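Local coordinates for protein CaaX farnesyltransferase beta subunit Ram1 (Aspergillus fumigatus, PDB 4L9P) that probably transfers, together with its alpha subunit, a farnesyl group from farnesyl diphosphate to a cysteine near the C-terminus of target proteins, using zinc, at residues Y436-H448 / F485-V499. Numbering follows the deposited sequence. Where two conformers were deposited one is given.
Sequences YALTGLSTVQYYH and FTENDRLVPFHPIFV
Gln445 uses both the oxygen and the nitrogen of its side-chain amide to hydrogen-bond the backbone of 485-499. OE1 accepts from Leu491 N at 2.8 Å, almost straight at 176°. NE2 donates to Asp489 O at 3.0 Å, from above that carbonyl's plane. Two hydroxyls donate to carbonyls further along: Tyr446 OH to Leu491 O at 2.6 Å, and Ser442 OG to Val492 O at 2.7 Å. Ser442 OG also accepts from a water that bonds Phe494 N and His448 NE2.

Arg490 NH1 donates to Gln445 O at 2.8 Å and lies over one face of the Tyr446 ring, an off-centre cation-pi contact. The arginine chain bends at chi3 (-66°), and NE and NH2 grip the two carboxylate oxygens of Glu487 side-on in a salt bridge, which helps fix the guanidinium's rotation.

Pro493 CB sits over the centre of the opposite Tyr446 face, 3.6 Å from the centroid. Gln445 CG covers the Phe485 ring in the same CH-pi manner. Leu491 CD1 packs against Leu438 and Leu441.

The contact joins helix 431-444, which carries zinc ligand His433, and strand 446-449 to the loop before helix 502-513, within the alpha-alpha toroid. Side chains thus meet polar backbone atoms of a loop lacking regular pairing here.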
# COMPACT_ATOMS: atom_id res chain seq x y z
N TYR B 436 -0.04 -8.88 9.36
CA TYR B 436 0.78 -8.72 8.17
C TYR B 436 2.23 -9.18 8.35
O TYR B 436 2.82 -9.66 7.37
CB TYR B 436 0.68 -7.29 7.61
CG TYR B 436 -0.72 -7.07 7.02
CD1 TYR B 436 -1.24 -7.91 6.01
CD2 TYR B 436 -1.53 -6.05 7.50
CE1 TYR B 436 -2.49 -7.71 5.44
CE2 TYR B 436 -2.78 -5.85 6.96
CZ TYR B 436 -3.28 -6.65 5.94
OH TYR B 436 -4.55 -6.45 5.41
N ALA B 437 2.78 -9.14 9.57
CA ALA B 437 4.10 -9.77 9.77
C ALA B 437 3.98 -11.29 9.60
O ALA B 437 4.85 -11.89 8.96
CB ALA B 437 4.66 -9.46 11.13
N LEU B 438 2.90 -11.90 10.12
CA LEU B 438 2.71 -13.34 9.92
C LEU B 438 2.50 -13.67 8.45
O LEU B 438 2.99 -14.66 7.94
CB LEU B 438 1.55 -13.86 10.77
CG LEU B 438 1.82 -13.84 12.29
CD1 LEU B 438 0.49 -14.14 12.99
CD2 LEU B 438 2.87 -14.88 12.68
N THR B 439 1.76 -12.81 7.74
CA THR B 439 1.47 -13.06 6.33
C THR B 439 2.80 -13.08 5.55
O THR B 439 3.07 -13.96 4.72
CB THR B 439 0.52 -11.97 5.79
OG1 THR B 439 -0.76 -12.12 6.39
CG2 THR B 439 0.35 -12.14 4.30
N GLY B 440 3.68 -12.10 5.82
CA GLY B 440 4.98 -12.07 5.17
C GLY B 440 5.88 -13.24 5.54
O GLY B 440 6.58 -13.74 4.66
N LEU B 441 5.85 -13.68 6.81
CA LEU B 441 6.62 -14.85 7.17
C LEU B 441 6.11 -16.06 6.37
O LEU B 441 6.89 -16.89 5.90
CB LEU B 441 6.48 -15.06 8.67
CG LEU B 441 7.33 -16.30 9.17
CD1 LEU B 441 8.85 -16.20 8.85
CD2 LEU B 441 7.07 -16.40 10.69
N SER B 442 4.79 -16.15 6.20
CA SER B 442 4.26 -17.30 5.42
C SER B 442 4.80 -17.22 4.00
O SER B 442 5.19 -18.25 3.42
CB SER B 442 2.75 -17.35 5.47
OG SER B 442 2.33 -18.50 4.70
N THR B 443 4.78 -16.04 3.37
CA THR B 443 5.22 -15.92 1.97
C THR B 443 6.61 -16.49 1.75
O THR B 443 6.88 -17.16 0.76
CB THR B 443 5.28 -14.41 1.58
OG1 THR B 443 3.97 -13.87 1.67
CG2 THR B 443 5.90 -14.13 0.18
N VAL B 444 7.52 -16.23 2.70
CA VAL B 444 8.89 -16.74 2.52
C VAL B 444 8.99 -18.26 2.61
O VAL B 444 10.00 -18.84 2.19
CB VAL B 444 9.93 -16.12 3.48
CG1 VAL B 444 9.96 -14.59 3.44
CG2 VAL B 444 9.80 -16.59 4.88
N GLN B 445 7.96 -18.87 3.15
CA GLN B 445 7.98 -20.33 3.36
C GLN B 445 7.39 -21.11 2.21
O GLN B 445 7.32 -22.35 2.31
CB GLN B 445 7.23 -20.63 4.65
CG GLN B 445 7.87 -19.99 5.84
CD GLN B 445 7.01 -20.12 7.11
OE1 GLN B 445 5.79 -20.33 7.05
NE2 GLN B 445 7.64 -19.93 8.27
N TYR B 446 6.92 -20.46 1.14
CA TYR B 446 6.31 -21.17 0.02
C TYR B 446 6.81 -20.67 -1.30
O TYR B 446 7.13 -19.47 -1.45
CB TYR B 446 4.75 -20.97 0.01
CG TYR B 446 4.17 -21.66 1.21
CD1 TYR B 446 3.88 -23.02 1.13
CD2 TYR B 446 3.98 -20.99 2.43
CE1 TYR B 446 3.49 -23.74 2.25
CE2 TYR B 446 3.53 -21.67 3.59
CZ TYR B 446 3.34 -23.05 3.50
OH TYR B 446 2.99 -23.75 4.61
N TYR B 447 6.82 -21.58 -2.28
CA TYR B 447 6.80 -21.20 -3.70
C TYR B 447 5.32 -20.89 -4.02
O TYR B 447 4.45 -21.76 -3.80
CB TYR B 447 7.21 -22.41 -4.55
CG TYR B 447 8.64 -22.88 -4.32
CD1 TYR B 447 9.70 -22.22 -4.90
CD2 TYR B 447 8.93 -24.04 -3.57
CE1 TYR B 447 11.01 -22.65 -4.72
CE2 TYR B 447 10.23 -24.48 -3.37
CZ TYR B 447 11.27 -23.77 -3.95
OH TYR B 447 12.58 -24.19 -3.77
N HIS B 448 5.04 -19.66 -4.48
CA HIS B 448 3.69 -19.33 -4.91
C HIS B 448 3.81 -19.05 -6.41
O HIS B 448 4.63 -18.23 -6.83
CB HIS B 448 3.23 -18.01 -4.21
CG HIS B 448 2.84 -18.22 -2.78
ND1 HIS B 448 1.78 -19.04 -2.40
CD2 HIS B 448 3.34 -17.68 -1.63
CE1 HIS B 448 1.67 -19.01 -1.07
NE2 HIS B 448 2.60 -18.18 -0.58
N PHE B 485 13.94 -19.62 8.87
CA PHE B 485 12.95 -20.09 9.87
C PHE B 485 13.20 -21.61 10.10
O PHE B 485 13.85 -22.26 9.29
CB PHE B 485 11.53 -19.86 9.29
CG PHE B 485 11.37 -20.42 7.92
CD1 PHE B 485 10.97 -21.76 7.73
CD2 PHE B 485 11.62 -19.63 6.80
CE1 PHE B 485 10.91 -22.32 6.44
CE2 PHE B 485 11.57 -20.19 5.49
CZ PHE B 485 11.19 -21.54 5.33
N THR B 486 12.61 -22.11 11.16
CA THR B 486 12.60 -23.60 11.31
C THR B 486 11.26 -24.13 10.78
O THR B 486 10.26 -23.38 10.62
CB THR B 486 12.69 -24.02 12.79
OG1 THR B 486 11.43 -23.74 13.44
CG2 THR B 486 13.88 -23.37 13.50
N GLU B 487 11.17 -25.44 10.53
CA GLU B 487 9.86 -25.98 10.14
C GLU B 487 8.83 -25.88 11.25
O GLU B 487 7.66 -25.78 10.96
CB GLU B 487 10.01 -27.43 9.64
CG GLU B 487 10.71 -27.41 8.25
CD GLU B 487 9.81 -26.77 7.22
OE1 GLU B 487 8.56 -26.91 7.36
OE2 GLU B 487 10.35 -26.13 6.28
N ASN B 488 9.28 -25.82 12.50
CA ASN B 488 8.38 -25.56 13.61
C ASN B 488 7.71 -24.17 13.49
O ASN B 488 6.66 -23.96 14.09
CB ASN B 488 9.10 -25.62 14.94
CG ASN B 488 9.05 -27.00 15.59
OD1 ASN B 488 8.65 -28.00 14.98
ND2 ASN B 488 9.43 -27.02 16.85
N ASP B 489 8.32 -23.26 12.73
CA ASP B 489 7.74 -21.89 12.53
C ASP B 489 6.80 -21.87 11.30
O ASP B 489 6.37 -20.78 10.90
CB ASP B 489 8.89 -20.91 12.24
CG ASP B 489 9.89 -20.78 13.37
OD1 ASP B 489 9.52 -20.96 14.58
OD2 ASP B 489 11.06 -20.48 13.05
N ARG B 490 6.57 -23.00 10.60
CA ARG B 490 5.79 -22.97 9.36
C ARG B 490 4.33 -22.59 9.57
O ARG B 490 3.63 -23.09 10.44
CB ARG B 490 5.88 -24.36 8.65
CG ARG B 490 5.06 -24.34 7.33
CD ARG B 490 5.32 -25.56 6.45
NE ARG B 490 6.71 -25.55 5.96
CZ ARG B 490 7.12 -24.79 4.93
NH1 ARG B 490 6.21 -24.10 4.22
NH2 ARG B 490 8.41 -24.74 4.58
N LEU B 491 3.92 -21.61 8.74
CA LEU B 491 2.54 -21.15 8.74
C LEU B 491 1.79 -21.67 7.55
O LEU B 491 2.39 -22.17 6.58
CB LEU B 491 2.61 -19.59 8.65
CG LEU B 491 3.34 -18.91 9.82
CD1 LEU B 491 3.40 -17.37 9.58
CD2 LEU B 491 2.65 -19.21 11.16
N VAL B 492 0.46 -21.57 7.60
CA VAL B 492 -0.38 -21.96 6.47
C VAL B 492 -0.11 -21.03 5.29
O VAL B 492 0.07 -19.84 5.48
CB VAL B 492 -1.84 -21.90 6.97
CG1 VAL B 492 -2.86 -21.88 5.89
CG2 VAL B 492 -2.08 -22.94 8.09
N PRO B 493 -0.10 -21.55 4.05
CA PRO B 493 0.12 -20.65 2.88
C PRO B 493 -1.12 -19.74 2.67
O PRO B 493 -2.27 -20.16 2.90
CB PRO B 493 0.29 -21.63 1.69
CG PRO B 493 -0.38 -22.92 2.17
CD PRO B 493 -0.26 -22.97 3.72
N PHE B 494 -0.87 -18.50 2.24
CA PHE B 494 -1.93 -17.57 1.86
C PHE B 494 -1.85 -17.25 0.37
O PHE B 494 -0.77 -17.21 -0.23
CB PHE B 494 -1.80 -16.27 2.64
CG PHE B 494 -2.67 -16.16 3.86
CD1 PHE B 494 -3.06 -17.29 4.61
CD2 PHE B 494 -3.07 -14.88 4.26
CE1 PHE B 494 -3.87 -17.13 5.76
CE2 PHE B 494 -3.86 -14.70 5.38
CZ PHE B 494 -4.28 -15.84 6.16
N HIS B 495 -3.00 -17.03 -0.21
CA HIS B 495 -3.05 -16.66 -1.62
C HIS B 495 -2.47 -15.24 -1.78
O HIS B 495 -2.86 -14.32 -1.06
CB HIS B 495 -4.54 -16.62 -2.00
CG HIS B 495 -4.80 -16.56 -3.46
ND1 HIS B 495 -4.51 -15.46 -4.23
CD2 HIS B 495 -5.28 -17.51 -4.31
CE1 HIS B 495 -4.83 -15.70 -5.49
NE2 HIS B 495 -5.27 -16.96 -5.57
N PRO B 496 -1.52 -15.06 -2.69
CA PRO B 496 -0.88 -13.71 -2.75
C PRO B 496 -1.78 -12.57 -3.20
O PRO B 496 -1.46 -11.42 -2.91
CB PRO B 496 0.27 -13.86 -3.71
CG PRO B 496 0.12 -15.27 -4.27
CD PRO B 496 -0.92 -16.08 -3.54
N ILE B 497 -2.87 -12.85 -3.92
CA ILE B 497 -3.79 -11.76 -4.29
C ILE B 497 -4.89 -11.58 -3.23
O ILE B 497 -5.19 -10.45 -2.86
CB ILE B 497 -4.52 -12.10 -5.61
CG1 ILE B 497 -3.51 -12.22 -6.73
CG2 ILE B 497 -5.57 -11.05 -5.94
CD1 ILE B 497 -4.15 -12.67 -8.07
N PHE B 498 -5.48 -12.68 -2.71
CA PHE B 498 -6.68 -12.56 -1.85
C PHE B 498 -6.31 -12.48 -0.38
O PHE B 498 -7.15 -12.10 0.45
CB PHE B 498 -7.64 -13.73 -2.07
CG PHE B 498 -8.19 -13.75 -3.50
CD1 PHE B 498 -8.92 -12.65 -3.97
CD2 PHE B 498 -7.89 -14.82 -4.39
CE1 PHE B 498 -9.42 -12.63 -5.26
CE2 PHE B 498 -8.40 -14.80 -5.71
CZ PHE B 498 -9.18 -13.70 -6.16
N VAL B 499 -5.07 -12.86 -0.01
CA VAL B 499 -4.63 -12.68 1.39
C VAL B 499 -5.51 -13.43 2.41
O VAL B 499 -5.83 -12.95 3.49
CB VAL B 499 -4.39 -11.17 1.79
CG1 VAL B 499 -3.30 -11.14 2.88
CG2 VAL B 499 -3.91 -10.35 0.60
O HOH W 1 1.92 -17.70 2.12